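Local structure of 5-formaminoimidazole-4-carboxamide-1-(beta)-D-ribofuranosyl 5'-monophosphate synthetase (Methanocaldococcus jannaschii, 2R7L) at residues 14-28 / 82-95. The protein catalyses the ATP- and formate-dependent formylation of AICAR to FAICAR, a folate-independent step of de novo purine biosynthesis. Sequence-based numbering, arbitrary orientation.
With AMZ (aminoimidazole 4-carboxamide ribonucleotide), chain F.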
loop_
_atom_site.group_PDB
_atom_site.type_symbol
_atom_site.label_atom_id
_atom_site.label_comp_id
_atom_site.label_asym_id
_atom_site.label_seq_id
_atom_site.Cartn_x
_atom_site.Cartn_y
_atom_site.Cartn_z
ATOM N N TYR A 14 -12.034 28.825 17.337
ATOM C CA TYR A 14 -11.672 28.219 16.063
ATOM C C TYR A 14 -12.841 27.391 15.525
ATOM O O TYR A 14 -13.600 26.806 16.293
ATOM C CB TYR A 14 -10.444 27.315 16.249
ATOM C CG TYR A 14 -9.091 27.972 16.010
ATOM C CD1 TYR A 14 -8.939 29.356 16.037
ATOM C CD2 TYR A 14 -7.958 27.196 15.783
ATOM C CE1 TYR A 14 -7.702 29.947 15.822
ATOM C CE2 TYR A 14 -6.721 27.775 15.576
ATOM C CZ TYR A 14 -6.597 29.148 15.594
ATOM O OH TYR A 14 -5.362 29.718 15.381
ATOM N N ASN A 15 -12.982 27.354 14.207
ATOM C CA ASN A 15 -13.865 26.393 13.554
ATOM C C ASN A 15 -13.276 24.989 13.663
ATOM O O ASN A 15 -12.388 24.618 12.895
ATOM C CB ASN A 15 -14.040 26.776 12.083
ATOM C CG ASN A 15 -15.068 25.912 11.364
ATOM O OD1 ASN A 15 -15.373 24.792 11.782
ATOM N ND2 ASN A 15 -15.600 26.430 10.265
ATOM N N LYS A 16 -13.765 24.211 14.626
ATOM C CA LYS A 16 -13.202 22.888 14.923
ATOM C C LYS A 16 -13.329 21.856 13.796
ATOM O O LYS A 16 -12.846 20.729 13.936
ATOM C CB LYS A 16 -13.827 22.309 16.193
ATOM C CG LYS A 16 -13.834 23.248 17.386
ATOM C CD LYS A 16 -12.454 23.420 17.995
ATOM C CE LYS A 16 -12.536 24.264 19.254
ATOM N NZ LYS A 16 -13.281 25.525 18.984
ATOM N N ASP A 17 -13.979 22.233 12.697
ATOM C CA ASP A 17 -14.172 21.319 11.569
ATOM C C ASP A 17 -13.147 21.622 10.485
ATOM O O ASP A 17 -13.045 20.901 9.490
ATOM C CB ASP A 17 -15.584 21.460 10.970
ATOM C CG ASP A 17 -16.682 21.072 11.939
ATOM O OD1 ASP A 17 -16.545 20.043 12.631
ATOM O OD2 ASP A 17 -17.697 21.799 11.996
ATOM N N GLU A 18 -12.401 22.705 10.678
ATOM C CA GLU A 18 -11.459 23.170 9.670
ATOM C C GLU A 18 -10.080 23.492 10.243
ATOM O O GLU A 18 -9.420 24.434 9.795
ATOM C CB GLU A 18 -12.030 24.389 8.954
ATOM C CG GLU A 18 -13.427 24.152 8.411
ATOM C CD GLU A 18 -13.955 25.329 7.631
ATOM O OE1 GLU A 18 -13.229 26.340 7.515
ATOM O OE2 GLU A 18 -15.097 25.242 7.134
ATOM N N ILE A 19 -9.647 22.707 11.226
ATOM C CA ILE A 19 -8.332 22.906 11.828
ATOM C C ILE A 19 -7.245 22.590 10.803
ATOM O O ILE A 19 -7.216 21.497 10.225
ATOM C CB ILE A 19 -8.133 22.036 13.085
ATOM C CG1 ILE A 19 -9.166 22.390 14.158
ATOM C CG2 ILE A 19 -6.718 22.185 13.633
ATOM C CD1 ILE A 19 -9.173 23.842 14.554
ATOM N N THR A 20 -6.376 23.564 10.559
ATOM C CA THR A 20 -5.248 23.364 9.663
ATOM C C THR A 20 -3.946 23.302 10.460
ATOM O O THR A 20 -3.911 23.637 11.649
ATOM C CB THR A 20 -5.135 24.481 8.622
ATOM O OG1 THR A 20 -4.757 25.700 9.272
ATOM C CG2 THR A 20 -6.454 24.677 7.886
ATOM N N ILE A 21 -2.883 22.862 9.803
ATOM C CA ILE A 21 -1.567 22.832 10.428
ATOM C C ILE A 21 -0.671 23.797 9.692
ATOM O O ILE A 21 -0.568 23.747 8.464
ATOM C CB ILE A 21 -0.963 21.416 10.430
ATOM C CG1 ILE A 21 -1.701 20.549 11.452
ATOM C CG2 ILE A 21 0.542 21.469 10.742
ATOM C CD1 ILE A 21 -1.300 19.095 11.441
ATOM N N ALA A 22 -0.056 24.708 10.440
ATOM C CA ALA A 22 0.827 25.698 9.841
ATOM C C ALA A 22 2.250 25.650 10.419
ATOM O O ALA A 22 2.476 25.197 11.547
ATOM C CB ALA A 22 0.236 27.094 9.990
ATOM N N THR A 23 3.198 26.131 9.627
ATOM C CA THR A 23 4.582 26.226 10.046
ATOM C C THR A 23 5.294 27.125 9.050
ATOM O O THR A 23 4.759 27.424 7.982
ATOM C CB THR A 23 5.259 24.833 10.097
ATOM O OG1 THR A 23 6.364 24.860 11.010
ATOM C CG2 THR A 23 5.734 24.411 8.721
ATOM N N LEU A 24 6.492 27.576 9.408
ATOM C CA LEU A 24 7.296 28.394 8.504
ATOM C C LEU A 24 8.038 27.495 7.530
ATOM O O LEU A 24 8.534 26.436 7.908
ATOM C CB LEU A 24 8.280 29.276 9.296
ATOM C CG LEU A 24 9.429 29.940 8.532
ATOM C CD1 LEU A 24 8.909 31.017 7.603
ATOM C CD2 LEU A 24 10.464 30.519 9.492
ATOM N N GLY A 25 8.128 27.929 6.279
ATOM C CA GLY A 25 8.735 27.132 5.231
ATOM C C GLY A 25 10.251 27.039 5.310
ATOM O O GLY A 25 10.960 27.680 4.539
ATOM N N SER A 26 10.741 26.212 6.228
ATOM C CA SER A 26 12.171 26.013 6.410
ATOM C C SER A 26 12.407 24.951 7.466
ATOM O O SER A 26 11.459 24.447 8.069
ATOM C CB SER A 26 12.839 27.319 6.865
ATOM O OG SER A 26 14.249 27.173 6.880
ATOM N N HIS A 27 13.682 24.638 7.698
ATOM C CA HIS A 27 14.107 23.763 8.795
ATOM C C HIS A 27 13.673 22.306 8.625
ATOM O O HIS A 27 14.474 21.462 8.234
ATOM C CB HIS A 27 13.624 24.294 10.141
ATOM C CG HIS A 27 14.282 23.636 11.312
ATOM N ND1 HIS A 27 13.664 22.661 12.062
ATOM C CD2 HIS A 27 15.511 23.809 11.858
ATOM C CE1 HIS A 27 14.479 22.262 13.023
ATOM N NE2 HIS A 27 15.607 22.943 12.920
ATOM N N THR A 28 12.407 22.026 8.939
ATOM C CA THR A 28 11.848 20.680 8.845
ATOM C C THR A 28 10.429 20.703 8.267
ATOM O O THR A 28 9.698 19.722 8.361
ATOM C CB THR A 28 11.794 20.007 10.230
ATOM O OG1 THR A 28 11.357 20.961 11.211
ATOM C CG2 THR A 28 13.172 19.468 10.630
ATOM N N LEU A 82 -3.300 33.539 10.397
ATOM C CA LEU A 82 -3.149 32.193 10.943
ATOM C C LEU A 82 -4.328 31.813 11.822
ATOM O O LEU A 82 -4.749 30.654 11.850
ATOM C CB LEU A 82 -1.846 32.061 11.739
ATOM C CG LEU A 82 -0.522 32.041 10.972
ATOM C CD1 LEU A 82 0.653 32.063 11.945
ATOM C CD2 LEU A 82 -0.440 30.829 10.053
ATOM N N ARG A 83 -4.856 32.791 12.548
ATOM C CA ARG A 83 -5.999 32.554 13.418
ATOM C C ARG A 83 -7.285 32.394 12.612
ATOM O O ARG A 83 -8.171 31.638 12.998
ATOM C CB ARG A 83 -6.149 33.680 14.444
ATOM C CG ARG A 83 -5.336 33.488 15.721
ATOM C CD ARG A 83 -5.708 34.548 16.746
ATOM N NE ARG A 83 -5.570 35.886 16.179
ATOM C CZ ARG A 83 -4.628 36.757 16.526
ATOM N NH1 ARG A 83 -3.742 36.443 17.462
ATOM N NH2 ARG A 83 -4.580 37.948 15.941
ATOM N N GLU A 84 -7.373 33.103 11.490
ATOM C CA GLU A 84 -8.554 33.050 10.634
ATOM C C GLU A 84 -8.573 31.769 9.808
ATOM O O GLU A 84 -9.604 31.394 9.249
ATOM C CB GLU A 84 -8.597 34.259 9.699
ATOM C CG GLU A 84 -8.991 35.566 10.372
ATOM C CD GLU A 84 -8.891 36.759 9.434
ATOM O OE1 GLU A 84 -8.547 36.561 8.246
ATOM O OE2 GLU A 84 -9.153 37.897 9.883
ATOM N N LEU A 85 -7.420 31.109 9.732
ATOM C CA LEU A 85 -7.279 29.872 8.983
ATOM C C LEU A 85 -7.407 28.681 9.907
ATOM O O LEU A 85 -7.304 27.534 9.470
ATOM C CB LEU A 85 -5.934 29.836 8.260
ATOM C CG LEU A 85 -5.869 30.664 6.977
ATOM C CD1 LEU A 85 -4.446 30.745 6.476
ATOM C CD2 LEU A 85 -6.779 30.075 5.911
ATOM N N ASN A 86 -7.637 28.959 11.189
ATOM C CA ASN A 86 -7.761 27.910 12.209
ATOM C C ASN A 86 -6.497 27.054 12.354
ATOM O O ASN A 86 -6.569 25.857 12.655
ATOM C CB ASN A 86 -8.988 27.035 11.934
ATOM C CG ASN A 86 -10.253 27.853 11.750
ATOM O OD1 ASN A 86 -10.821 28.371 12.715
ATOM N ND2 ASN A 86 -10.698 27.980 10.506
ATOM N N SER A 87 -5.342 27.686 12.161
ATOM C CA SER A 87 -4.051 26.999 12.196
ATOM C C SER A 87 -3.527 26.726 13.596
ATOM O O SER A 87 -3.502 27.621 14.450
ATOM C CB SER A 87 -3.005 27.811 11.443
ATOM O OG SER A 87 -3.416 28.105 10.118
ATOM N N ILE A 88 -3.118 25.481 13.827
ATOM C CA ILE A 88 -2.224 25.148 14.928
ATOM C C ILE A 88 -0.808 25.174 14.358
ATOM O O ILE A 88 -0.496 24.427 13.423
ATOM C CB ILE A 88 -2.499 23.756 15.493
ATOM C CG1 ILE A 88 -3.922 23.671 16.057
ATOM C CG2 ILE A 88 -1.457 23.382 16.556
ATOM C CD1 ILE A 88 -4.280 22.293 16.589
ATOM N N VAL A 89 0.041 26.042 14.906
ATOM C CA VAL A 89 1.418 26.178 14.429
ATOM C C VAL A 89 2.335 25.109 15.015
ATOM O O VAL A 89 2.324 24.859 16.225
ATOM C CB VAL A 89 2.000 27.567 14.749
ATOM C CG1 VAL A 89 3.502 27.604 14.458
ATOM C CG2 VAL A 89 1.272 28.639 13.950
ATOM N N VAL A 90 3.116 24.470 14.149
ATOM C CA VAL A 90 4.149 23.535 14.603
ATOM C C VAL A 90 5.498 24.263 14.609
ATOM O O VAL A 90 5.997 24.680 13.560
ATOM C CB VAL A 90 4.206 22.258 13.729
ATOM C CG1 VAL A 90 5.371 21.362 14.143
ATOM C CG2 VAL A 90 2.886 21.492 13.834
ATOM N N PRO A 91 6.073 24.447 15.802
ATOM C CA PRO A 91 7.289 25.235 15.923
ATOM C C PRO A 91 8.537 24.441 15.551
ATOM O O PRO A 91 8.582 23.215 15.721
ATOM C CB PRO A 91 7.317 25.585 17.409
ATOM C CG PRO A 91 6.682 24.413 18.063
ATOM C CD PRO A 91 5.617 23.930 17.105
ATOM N N HIS A 92 9.535 25.146 15.038
ATOM C CA HIS A 92 10.830 24.553 14.754
ATOM C C HIS A 92 11.961 25.590 14.797
ATOM O O HIS A 92 11.715 26.795 14.927
ATOM C CB HIS A 92 10.803 23.824 13.410
ATOM C CG HIS A 92 10.460 24.698 12.246
ATOM N ND1 HIS A 92 11.156 25.848 11.947
ATOM C CD2 HIS A 92 9.520 24.566 11.280
ATOM C CE1 HIS A 92 10.653 26.396 10.856
ATOM N NE2 HIS A 92 9.657 25.639 10.433
ATOM N N GLY A 93 13.194 25.103 14.676
ATOM C CA GLY A 93 14.397 25.935 14.760
ATOM C C GLY A 93 14.336 27.281 14.067
ATOM O O GLY A 93 14.530 28.316 14.706
ATOM N N SER A 94 14.075 27.267 12.763
ATOM C CA SER A 94 14.043 28.488 11.966
ATOM C C SER A 94 12.912 29.411 12.379
ATOM O O SER A 94 13.026 30.629 12.249
ATOM C CB SER A 94 13.892 28.174 10.478
ATOM O OG SER A 94 15.017 27.489 9.978
ATOM N N PHE A 95 11.813 28.826 12.849
ATOM C CA PHE A 95 10.653 29.610 13.239
ATOM C C PHE A 95 10.936 30.395 14.511
ATOM O O PHE A 95 10.675 31.596 14.580
ATOM C CB PHE A 95 9.425 28.726 13.447
ATOM C CG PHE A 95 8.287 29.438 14.117
ATOM C CD1 PHE A 95 7.546 30.388 13.424
ATOM C CD2 PHE A 95 7.970 29.178 15.438
ATOM C CE1 PHE A 95 6.508 31.057 14.034
ATOM C CE2 PHE A 95 6.935 29.845 16.060
ATOM C CZ PHE A 95 6.200 30.784 15.356
HETATM O O5 AMZ F . 19.746 19.375 9.305
HETATM C C6 AMZ F . 19.959 19.704 10.474
HETATM N N2 AMZ F . 20.445 18.891 11.407
HETATM C C3A AMZ F . 19.680 21.124 10.942
HETATM C C7A AMZ F . 19.978 21.667 12.179
HETATM N N3 AMZ F . 20.560 21.060 13.215
HETATM N N1 AMZ F . 19.116 22.069 10.200
HETATM C C5 AMZ F . 19.053 23.174 10.956
HETATM N N AMZ F . 19.580 22.927 12.160
HETATM C C1 AMZ F . 19.685 23.889 13.284
HETATM C C2 AMZ F . 20.971 24.714 13.240
HETATM C C3 AMZ F . 20.521 26.044 12.664
HETATM O O2 AMZ F . 21.262 27.098 13.276
HETATM O O1 AMZ F . 21.421 24.892 14.588
HETATM O O AMZ F . 18.586 24.793 13.084
HETATM C C AMZ F . 19.072 26.137 13.133
HETATM C C4 AMZ F . 18.202 26.957 12.160
HETATM O O3 AMZ F . 18.270 26.399 10.852
HETATM P P AMZ F . 18.414 27.354 9.600
HETATM O OP1 AMZ F . 17.244 28.237 9.353
HETATM O O4 AMZ F . 19.740 28.234 9.822
HETATM O OP2 AMZ F . 18.708 26.413 8.314
#
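H92 turns its ring between its own backbone N and carbonyl carbon (chi1 59°), while H27 extends CG anti to its backbone N (chi1 -167°); the two imidazoles thus lie nearly parallel (19° between planes) but well offset. H27 CB lies over a face of the H92 ring, 3.7 Å from its centroid, and the H27 ring rests on CA of G93. H92 NE2 donates to L24 O (2.9 Å), nearly in the imidazole plane. T23 OG1 reaches V90 O in the carbonyl plane at 2.6 Å. S94 OG, hydrogen-bonded to phosphate oxygen OP1 of AMZ at a doubtfully short 2.4 Å, accepts from S26 OG; ribose oxygen O of AMZ faces the H27 edge, and N258 and, from a neighbouring subunit, R264 and S266 also hydrogen-bond this ligand. Strands 20-24 and 87-89 pair in parallel, V90 N bonding to A22 O at 2.8 Å. At the far end N86, closing a Schellman motif, sets CA over the Y14 ring face (3.6 Å to the centroid) and OD1 on N15 N, while Y14 OH donates to S87 O (3.0 Å). A leucine in place of Y14 would probably leave S87 O without this donor and N86 CA without its aromatic platform. Inner strand 20-24 and, within this chain, edge strand 87-89 belong to a Rossmann-like parallel sheet of order 3-2-1-4, whose C-terminal strand ends contribute H27 and S94 to the AICAR site.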